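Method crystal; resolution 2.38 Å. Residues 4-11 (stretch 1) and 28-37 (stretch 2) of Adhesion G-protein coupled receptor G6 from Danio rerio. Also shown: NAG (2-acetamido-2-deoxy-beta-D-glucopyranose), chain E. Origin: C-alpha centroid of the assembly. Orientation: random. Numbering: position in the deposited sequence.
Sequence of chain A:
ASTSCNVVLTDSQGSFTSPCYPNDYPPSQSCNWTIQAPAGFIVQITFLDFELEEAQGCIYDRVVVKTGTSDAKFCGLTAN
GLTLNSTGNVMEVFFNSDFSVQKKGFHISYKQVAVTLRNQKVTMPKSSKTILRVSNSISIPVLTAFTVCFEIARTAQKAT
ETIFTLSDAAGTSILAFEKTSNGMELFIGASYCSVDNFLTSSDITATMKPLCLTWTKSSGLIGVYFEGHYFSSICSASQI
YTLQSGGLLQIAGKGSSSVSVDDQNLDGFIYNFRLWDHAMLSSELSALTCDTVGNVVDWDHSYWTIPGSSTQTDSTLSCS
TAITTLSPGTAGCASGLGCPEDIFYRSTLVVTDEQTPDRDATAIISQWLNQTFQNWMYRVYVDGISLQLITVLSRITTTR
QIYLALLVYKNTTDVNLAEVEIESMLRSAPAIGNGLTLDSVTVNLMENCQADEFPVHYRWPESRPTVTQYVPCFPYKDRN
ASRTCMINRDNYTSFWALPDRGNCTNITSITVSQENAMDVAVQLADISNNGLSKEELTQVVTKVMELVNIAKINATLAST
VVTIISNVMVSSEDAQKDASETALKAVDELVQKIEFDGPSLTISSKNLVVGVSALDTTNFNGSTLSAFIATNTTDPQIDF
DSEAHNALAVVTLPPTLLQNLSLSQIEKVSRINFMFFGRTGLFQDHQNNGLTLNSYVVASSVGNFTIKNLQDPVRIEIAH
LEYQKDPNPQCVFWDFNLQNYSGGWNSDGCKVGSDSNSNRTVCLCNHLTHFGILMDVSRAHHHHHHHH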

ATOM      1  N   SER A   4       7.587   9.736  -6.905  1.00 66.07           N
ATOM      2  CA  SER A   4       6.913   8.622  -7.563  1.00 55.11           C
ATOM      3  C   SER A   4       6.679   7.478  -6.590  1.00 46.94           C
ATOM      4  O   SER A   4       7.620   7.010  -5.936  1.00 42.57           O
ATOM      5  N   CYS A   5       5.433   6.988  -6.541  1.00 42.71           N
ATOM      6  CA  CYS A   5       5.072   5.894  -5.644  1.00 34.28           C
ATOM      7  C   CYS A   5       4.660   4.624  -6.405  1.00 32.72           C
ATOM      8  O   CYS A   5       3.974   3.767  -5.847  1.00 32.07           O
ATOM      9  N   ASN A   6       5.092   4.451  -7.655  1.00 33.32           N
ATOM     10  CA  ASN A   6       4.956   3.176  -8.379  1.00 30.63           C
ATOM     11  C   ASN A   6       6.344   2.804  -8.884  1.00 35.16           C
ATOM     12  O   ASN A   6       6.653   2.999 -10.064  1.00 37.00           O
ATOM     13  N   VAL A   7       7.163   2.242  -7.990  1.00 34.96           N
ATOM     14  CA  VAL A   7       8.569   1.965  -8.254  1.00 37.94           C
ATOM     15  C   VAL A   7       8.857   0.484  -8.015  1.00 40.85           C
ATOM     16  O   VAL A   7       8.031  -0.266  -7.492  1.00 40.64           O
ATOM     17  N   VAL A   8      10.064   0.081  -8.412  1.00 41.37           N
ATOM     18  CA  VAL A   8      10.627  -1.233  -8.118  1.00 37.30           C
ATOM     19  C   VAL A   8      11.923  -1.004  -7.355  1.00 41.43           C
ATOM     20  O   VAL A   8      12.856  -0.386  -7.881  1.00 45.45           O
ATOM     21  N   LEU A   9      11.982  -1.488  -6.118  1.00 41.33           N
ATOM     22  CA  LEU A   9      13.117  -1.226  -5.243  1.00 44.61           C
ATOM     23  C   LEU A   9      13.991  -2.472  -5.187  1.00 51.32           C
ATOM     24  O   LEU A   9      13.501  -3.561  -4.864  1.00 55.63           O
ATOM     25  N   THR A  10      15.278  -2.319  -5.532  1.00 50.07           N
ATOM     26  CA  THR A  10      16.190  -3.451  -5.672  1.00 45.53           C
ATOM     27  C   THR A  10      17.405  -3.383  -4.755  1.00 48.86           C
ATOM     28  O   THR A  10      18.282  -4.243  -4.870  1.00 52.17           O
ATOM     29  N   ASP A  11      17.504  -2.395  -3.866  1.00 50.08           N
ATOM     30  CA  ASP A  11      18.662  -2.315  -2.986  1.00 50.50           C
ATOM     31  C   ASP A  11      18.557  -3.351  -1.869  1.00 46.09           C
ATOM     32  O   ASP A  11      17.501  -3.961  -1.654  1.00 42.27           O
ATOM     33  N   SER A  28      -7.033   9.858  -3.211  1.00 18.86           N
ATOM     34  CA  SER A  28      -7.078   9.176  -4.513  1.00 17.08           C
ATOM     35  C   SER A  28      -5.723   8.653  -4.984  1.00 21.81           C
ATOM     36  O   SER A  28      -5.398   8.668  -6.172  1.00 25.63           O
ATOM     37  N   GLN A  29      -4.932   8.184  -4.039  1.00 27.17           N
ATOM     38  CA  GLN A  29      -3.628   7.639  -4.341  1.00 22.85           C
ATOM     39  C   GLN A  29      -3.759   6.240  -4.902  1.00 19.47           C
ATOM     40  O   GLN A  29      -4.718   5.517  -4.606  1.00 16.81           O
ATOM     41  N   SER A  30      -2.765   5.845  -5.695  1.00 19.73           N
ATOM     42  CA  SER A  30      -2.635   4.433  -6.029  1.00 23.32           C
ATOM     43  C   SER A  30      -1.157   4.123  -6.202  1.00 30.45           C
ATOM     44  O   SER A  30      -0.542   4.544  -7.187  1.00 31.23           O
ATOM     45  N   CYS A  31      -0.607   3.361  -5.264  1.00 31.92           N
ATOM     46  CA  CYS A  31       0.817   3.130  -5.168  1.00 28.29           C
ATOM     47  C   CYS A  31       1.114   1.635  -5.282  1.00 28.96           C
ATOM     48  O   CYS A  31       0.304   0.799  -4.873  1.00 28.13           O
ATOM     49  N   ASN A  32       2.291   1.301  -5.846  1.00 27.51           N
ATOM     50  CA  ASN A  32       2.755  -0.084  -6.072  1.00 24.89           C
ATOM     51  C   ASN A  32       4.267  -0.004  -5.882  1.00 30.22           C
ATOM     52  O   ASN A  32       5.020   0.205  -6.837  1.00 37.19           O
ATOM     53  N   TRP A  33       4.700  -0.201  -4.646  1.00 29.05           N
ATOM     54  CA  TRP A  33       6.095  -0.473  -4.344  1.00 28.18           C
ATOM     55  C   TRP A  33       6.329  -1.974  -4.459  1.00 35.07           C
ATOM     56  O   TRP A  33       5.876  -2.740  -3.603  1.00 37.39           O
ATOM     57  N   THR A  34       7.036  -2.404  -5.499  1.00 36.78           N
ATOM     58  CA  THR A  34       7.441  -3.801  -5.624  1.00 36.14           C
ATOM     59  C   THR A  34       8.896  -3.928  -5.177  1.00 36.28           C
ATOM     60  O   THR A  34       9.774  -3.230  -5.681  1.00 35.64           O
ATOM     61  N   ILE A  35       9.149  -4.788  -4.204  1.00 38.89           N
ATOM     62  CA  ILE A  35      10.491  -4.989  -3.675  1.00 40.63           C
ATOM     63  C   ILE A  35      11.010  -6.315  -4.195  1.00 46.53           C
ATOM     64  O   ILE A  35      10.428  -7.366  -3.900  1.00 49.89           O
ATOM     65  N   GLN A  36      12.106  -6.281  -4.957  1.00 45.94           N
ATOM     66  CA  GLN A  36      12.640  -7.489  -5.571  1.00 45.40           C
ATOM     67  C   GLN A  36      14.065  -7.750  -5.115  1.00 50.64           C
ATOM     68  O   GLN A  36      14.922  -6.861  -5.170  1.00 54.18           O
ATOM     69  N   ALA A  37      14.302  -8.973  -4.667  1.00 50.84           N
ATOM     70  CA  ALA A  37      15.577  -9.513  -4.249  1.00 51.53           C
ATOM     71  C   ALA A  37      16.034 -10.579  -5.248  1.00 56.02           C
ATOM     72  O   ALA A  37      15.212 -11.122  -5.998  1.00 56.53           O
TER

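What fixes the two stretches to each other near their starts? They run parallel, and a disulfide joins them there: Cys-5 SG lies 2.1 Å from Cys-31 SG, with chi3 at -79°. Cys-5 is p (81°) and Cys-31 is m (-61°), a pairing that brings the two sulfurs to bonding distance although both CA-to-CB bonds leave sideways.

Which side chains gather around Trp-33? The indole adopts chi1 m with chi2 at -82°, and its end comes nearer to stretch 1 than its CB direction suggests. Cys-5 CB meets Trp-33 CZ2 at 3.8 Å, while Cys-5 O lies over one face of the ring. Val-7, with chi1 m (-83°), places CG2 3.6 Å from Trp-33 CD1. Leu-9 is m,t and reaches the same atom more loosely, its CD1 4.4 Å from Trp-33 CD1. Leu-9 and Ile-35 point to the same face of the sheet.

How does Asn-6 use its amide? Its CB leaves sideways, but chi1 m and chi2 -103° bring the amide nearer, so that Asn-6 ND2 donates to Ser-30 O at 3.1 Å. Asn-6 OD1 accepts a hydrogen bond from a water at 3.0 Å, and that water accepts one from Asn-32 ND2 at 3.2 Å, bridging the two side chains.

What occupies the face carrying Val-8 and Thr-34? Asn-32 is t, with chi2 at 9°, and its ND2 is bonded covalently to NAG C1 at 1.5 Å. Thr-34, chi1 m (-80°), donates from OG1 to Asn-32 OD1 at 3.0 Å, a bond within the strand that ties down the glycosylated amide. Val-8 is t, and its CG2 approaches both Thr-34 CB (4.2 Å) and NAG C6 (3.7 Å), so the sugar packs against stretch 1 as well.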

ATOM      1  CB  SER A   4       7.710   8.102  -8.755  1.00 53.56           C
ATOM      2  OG  SER A   4       7.018   7.014  -9.344  1.00 51.30           O
ATOM      3  CB  CYS A   5       3.991   6.347  -4.626  1.00 30.74           C
ATOM      4  SG  CYS A   5       2.208   6.401  -5.152  0.42 30.67           S
ATOM      5  CB  ASN A   6       3.959   3.253  -9.524  1.00 24.73           C
ATOM      6  CG  ASN A   6       2.520   3.387  -9.046  1.00 26.64           C
ATOM      7  OD1 ASN A   6       1.748   2.418  -9.060  1.00 22.90           O
ATOM      8  ND2 ASN A   6       2.148   4.596  -8.624  1.00 30.92           N
ATOM      9  CB  VAL A   7       9.507   2.826  -7.380  1.00 36.79           C
ATOM     10  CG1 VAL A   7       9.710   4.206  -7.986  1.00 38.71           C
ATOM     11  CG2 VAL A   7       8.935   2.937  -5.981  1.00 33.80           C
ATOM     12  CB  VAL A   8      10.876  -2.065  -9.387  1.00 33.61           C
ATOM     13  CG1 VAL A   8      11.702  -3.306  -9.065  1.00 37.17           C
ATOM     14  CG2 VAL A   8       9.569  -2.492  -9.991  1.00 30.02           C
ATOM     15  CB  LEU A   9      12.644  -0.809  -3.848  1.00 41.20           C
ATOM     16  CG  LEU A   9      11.558   0.278  -3.854  1.00 33.95           C
ATOM     17  CD1 LEU A   9      11.028   0.595  -2.454  1.00 29.13           C
ATOM     18  CD2 LEU A   9      12.077   1.540  -4.526  1.00 32.11           C
ATOM     19  CB  THR A  10      16.701  -3.580  -7.119  1.00 41.72           C
ATOM     20  OG1 THR A  10      17.503  -2.438  -7.448  1.00 44.37           O
ATOM     21  CG2 THR A  10      15.561  -3.700  -8.119  1.00 37.12           C
ATOM     22  CB  ASP A  11      18.807  -0.910  -2.404  1.00 55.66           C
ATOM     23  CG  ASP A  11      19.354   0.090  -3.415  1.00 62.91           C
ATOM     24  OD1 ASP A  11      19.738  -0.333  -4.534  1.00 63.98           O
ATOM     25  OD2 ASP A  11      19.409   1.299  -3.077  1.00 65.58           O
ATOM     26  CB  SER A  28      -7.708  10.071  -5.558  1.00 14.99           C
ATOM     27  OG  SER A  28      -8.769  10.759  -4.947  1.00 14.09           O
ATOM     28  CB  GLN A  29      -2.783   7.590  -3.077  1.00 20.75           C
ATOM     29  CG  GLN A  29      -2.416   8.919  -2.546  1.00 16.87           C
ATOM     30  CD  GLN A  29      -1.762   9.766  -3.593  1.00 21.66           C
ATOM     31  OE1 GLN A  29      -0.643   9.490  -4.041  1.00 22.59           O
ATOM     32  NE2 GLN A  29      -2.459  10.805  -4.008  1.00 24.24           N
ATOM     33  CB  SER A  30      -3.414   4.073  -7.276  1.00 23.62           C
ATOM     34  OG  SER A  30      -2.840   2.898  -7.816  1.00 30.72           O
ATOM     35  CB  CYS A  31       1.317   3.688  -3.848  1.00 33.28           C
ATOM     36  SG  CYS A  31       1.092   5.482  -3.582  1.00 35.32           S
ATOM     37  CB  ASN A  32       2.353  -0.627  -7.458  1.00 25.76           C
ATOM     38  CG  ASN A  32       2.943  -2.036  -7.806  1.00 29.15           C
ATOM     39  OD1 ASN A  32       3.522  -2.720  -6.978  1.00 33.93           O
ATOM     40  ND2 ASN A  32       2.739  -2.470  -9.058  1.00 37.83           N
ATOM     41  CB  TRP A  33       6.419  -0.002  -2.942  1.00 27.17           C
ATOM     42  CG  TRP A  33       6.194   1.449  -2.699  1.00 25.47           C
ATOM     43  CD1 TRP A  33       7.040   2.468  -3.011  1.00 22.32           C
ATOM     44  CD2 TRP A  33       5.080   2.044  -2.028  1.00 21.35           C
ATOM     45  NE1 TRP A  33       6.513   3.663  -2.597  1.00 21.09           N
ATOM     46  CE2 TRP A  33       5.310   3.428  -1.990  1.00 18.36           C
ATOM     47  CE3 TRP A  33       3.908   1.539  -1.461  1.00 20.02           C
ATOM     48  CZ2 TRP A  33       4.418   4.306  -1.420  1.00 20.70           C
ATOM     49  CZ3 TRP A  33       3.021   2.425  -0.892  1.00 15.89           C
ATOM     50  CH2 TRP A  33       3.285   3.782  -0.871  1.00 19.12           C
ATOM     51  CB  THR A  34       7.230  -4.298  -7.057  1.00 35.67           C
ATOM     52  OG1 THR A  34       5.846  -4.623  -7.239  1.00 35.38           O
ATOM     53  CG2 THR A  34       8.052  -5.540  -7.355  1.00 36.83           C
ATOM     54  CB  ILE A  35      10.501  -4.976  -2.146  1.00 35.75           C
ATOM     55  CG1 ILE A  35       9.638  -3.826  -1.622  1.00 30.93           C
ATOM     56  CG2 ILE A  35      11.918  -4.887  -1.679  1.00 38.27           C
ATOM     57  CD1 ILE A  35       9.330  -3.898  -0.130  1.00 26.80           C
ATOM     58  CB  GLN A  36      12.591  -7.421  -7.088  1.00 44.02           C
ATOM     59  CG  GLN A  36      12.789  -8.777  -7.707  1.00 48.78           C
ATOM     60  CD  GLN A  36      12.236  -8.854  -9.099  1.00 52.38           C
ATOM     61  OE1 GLN A  36      11.828  -9.926  -9.558  1.00 55.18           O
ATOM     62  NE2 GLN A  36      12.197  -7.709  -9.783  1.00 52.27           N
ATOM     63  CB  ALA A  37      15.429 -10.112  -2.839  1.00 48.44           C
TER
HETATM   64  C1  NAG E 903       3.227  -3.752  -9.564  1.00 30.10           C
HETATM   65  C2  NAG E 903       2.310  -4.447 -10.597  1.00 36.75           C
HETATM   66  C3  NAG E 903       2.997  -5.694 -11.173  1.00 38.82           C
HETATM   67  C4  NAG E 903       4.348  -5.340 -11.782  1.00 40.00           C
HETATM   68  C5  NAG E 903       5.231  -4.661 -10.731  1.00 37.71           C
HETATM   69  C6  NAG E 903       6.519  -4.142 -11.316  1.00 39.47           C
HETATM   70  C7  NAG E 903      -0.014  -3.949  -9.960  1.00 43.81           C
HETATM   71  C8  NAG E 903      -1.300  -4.523  -9.441  1.00 42.68           C
HETATM   72  N2  NAG E 903       1.010  -4.803 -10.049  1.00 42.75           N
HETATM   73  O3  NAG E 903       2.169  -6.311 -12.158  1.00 38.94           O
HETATM   74  O4  NAG E 903       4.979  -6.521 -12.276  1.00 42.00           O
HETATM   75  O5  NAG E 903       4.560  -3.518 -10.164  1.00 31.91           O
HETATM   76  O6  NAG E 903       6.353  -2.828 -11.831  1.00 38.34           O
HETATM   77  O7  NAG E 903       0.094  -2.765 -10.279  1.00 44.86           O
HETATM   78  O   HOH W   1       2.047   0.083 -10.875  1.00 13.01           O